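Local coordinates for peptidyl-tRNA hydrolase (Sulfolobus solfataricus, PDB 1XTY), which hydrolyses the ester link of peptidyl-tRNAs, probably those that drop off the ribosome during protein synthesis, releasing the tRNA and an N-acyl amino acid, at residues K3-V8 with I57-N62. Sequence-based numbering, arbitrary orientation.
Sequences KMVIVV and IIVKVN
Val5 has CG1 anti to its backbone N (chi1 -179°), which leaves CG2 beside that N and facing Ile57. CG2 of Val5 lies 4.0 Å from CB of Ile57, while CG1 of Val5 reaches CG2 of Val59, also at 4.0 Å. The extended arm of Ile57 (chi2 175°) sets its CD1 3.6 Å from CD of Lys3. Val7 bridges Val59 and Val61: its CG2 meets CG2 of Val59, and its CG1 presses tightly on CG1 of Val61 at 3.4 Å. On the other face, Val8 CG2 and Ile58 CG2 touch, the side chains lying side by side. An alanine at Val5 would remove CG1 and CG2 and would probably leave a gap beside CB of Ile57 and CG2 of Val59. The backbones form a parallel ladder, joined by a beta-alpha-beta crossover through helices 16-35 and 40-51. Ile57 N and Val59 N donate to Met4 O and Ile6 O, respectively; Ile6 N and Val8 N donate to Ile57 O and Val59 O, respectively. Val61 N closes the series on Val8 O at 3.0 Å. Strands 2-9 and 56-61 are neighbours inside the mixed sheet of this PTH2-family enzyme, with 97-106 beyond the first and 118-119 beyond the second. Helix 107-114 covers Val5 and Val7, and its Glu107 forms a salt bridge with Lys3 NZ. Helix 16-35 packs on Met4, Ile6 and Val8 from the opposite face.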
# COMPACT_ATOMS: atom_id res chain seq x y z
N LYS A 3 13.32 0.90 6.81
CA LYS A 3 12.07 1.56 6.49
C LYS A 3 11.82 1.77 5.01
O LYS A 3 12.75 1.75 4.20
CB LYS A 3 11.99 2.93 7.18
CG LYS A 3 11.89 2.84 8.70
CD LYS A 3 11.79 4.22 9.31
CE LYS A 3 11.73 4.12 10.83
NZ LYS A 3 11.70 5.48 11.45
N MET A 4 10.56 1.95 4.66
CA MET A 4 10.17 2.21 3.28
C MET A 4 9.66 3.63 3.26
O MET A 4 8.91 4.04 4.15
CB MET A 4 9.05 1.26 2.83
CG MET A 4 8.53 1.59 1.43
SD MET A 4 7.12 0.58 0.90
CE MET A 4 7.95 -0.91 0.43
N VAL A 5 10.07 4.40 2.27
CA VAL A 5 9.63 5.77 2.15
C VAL A 5 8.90 5.95 0.82
O VAL A 5 9.35 5.46 -0.21
CB VAL A 5 10.82 6.76 2.18
CG1 VAL A 5 10.31 8.19 2.07
CG2 VAL A 5 11.60 6.58 3.48
N ILE A 6 7.76 6.63 0.87
CA ILE A 6 6.99 6.89 -0.34
C ILE A 6 6.85 8.40 -0.46
O ILE A 6 6.36 9.08 0.44
CB ILE A 6 5.59 6.25 -0.30
CG1 ILE A 6 5.70 4.72 -0.22
CG2 ILE A 6 4.81 6.62 -1.56
CD1 ILE A 6 5.88 4.19 1.18
N VAL A 7 7.31 8.93 -1.59
CA VAL A 7 7.25 10.36 -1.87
C VAL A 7 6.06 10.67 -2.77
O VAL A 7 6.00 10.21 -3.91
CB VAL A 7 8.55 10.83 -2.56
CG1 VAL A 7 8.53 12.35 -2.73
CG2 VAL A 7 9.76 10.39 -1.76
N VAL A 8 5.12 11.46 -2.25
CA VAL A 8 3.92 11.81 -3.00
C VAL A 8 3.97 13.24 -3.55
O VAL A 8 4.44 14.15 -2.88
CB VAL A 8 2.67 11.68 -2.11
CG1 VAL A 8 1.42 12.01 -2.90
CG2 VAL A 8 2.60 10.27 -1.54
N ILE A 57 7.27 5.72 5.82
CA ILE A 57 7.33 7.16 6.00
C ILE A 57 6.74 7.75 4.73
O ILE A 57 7.26 7.52 3.64
CB ILE A 57 8.77 7.65 6.16
CG1 ILE A 57 9.46 6.90 7.30
CG2 ILE A 57 8.78 9.16 6.42
CD1 ILE A 57 10.93 7.23 7.47
N ILE A 58 5.65 8.49 4.87
CA ILE A 58 5.01 9.09 3.71
C ILE A 58 5.29 10.59 3.70
O ILE A 58 4.74 11.34 4.51
CB ILE A 58 3.50 8.84 3.73
CG1 ILE A 58 3.24 7.33 3.85
CG2 ILE A 58 2.86 9.39 2.47
CD1 ILE A 58 1.79 6.98 3.98
N VAL A 59 6.15 11.01 2.78
CA VAL A 59 6.51 12.41 2.66
C VAL A 59 6.00 12.98 1.34
O VAL A 59 5.46 12.24 0.51
CB VAL A 59 8.04 12.59 2.76
CG1 VAL A 59 8.52 12.13 4.12
CG2 VAL A 59 8.73 11.79 1.66
N LYS A 60 6.15 14.28 1.15
CA LYS A 60 5.67 14.91 -0.07
C LYS A 60 6.65 15.88 -0.71
O LYS A 60 7.60 16.33 -0.07
CB LYS A 60 4.35 15.65 0.22
CG LYS A 60 4.46 16.71 1.30
CD LYS A 60 3.11 17.39 1.56
CE LYS A 60 3.21 18.41 2.68
NZ LYS A 60 1.91 19.11 2.93
N VAL A 61 6.42 16.18 -1.98
CA VAL A 61 7.22 17.11 -2.77
C VAL A 61 6.22 17.84 -3.66
O VAL A 61 5.17 17.29 -3.98
CB VAL A 61 8.27 16.39 -3.66
CG1 VAL A 61 9.30 15.69 -2.80
CG2 VAL A 61 7.58 15.39 -4.57
N ASN A 62 6.53 19.07 -4.05
CA ASN A 62 5.60 19.82 -4.88
C ASN A 62 5.96 19.94 -6.36
O ASN A 62 5.49 20.86 -7.04
CB ASN A 62 5.40 21.22 -4.30
CG ASN A 62 6.70 21.86 -3.88
OD1 ASN A 62 7.68 21.85 -4.63
ND2 ASN A 62 6.72 22.43 -2.68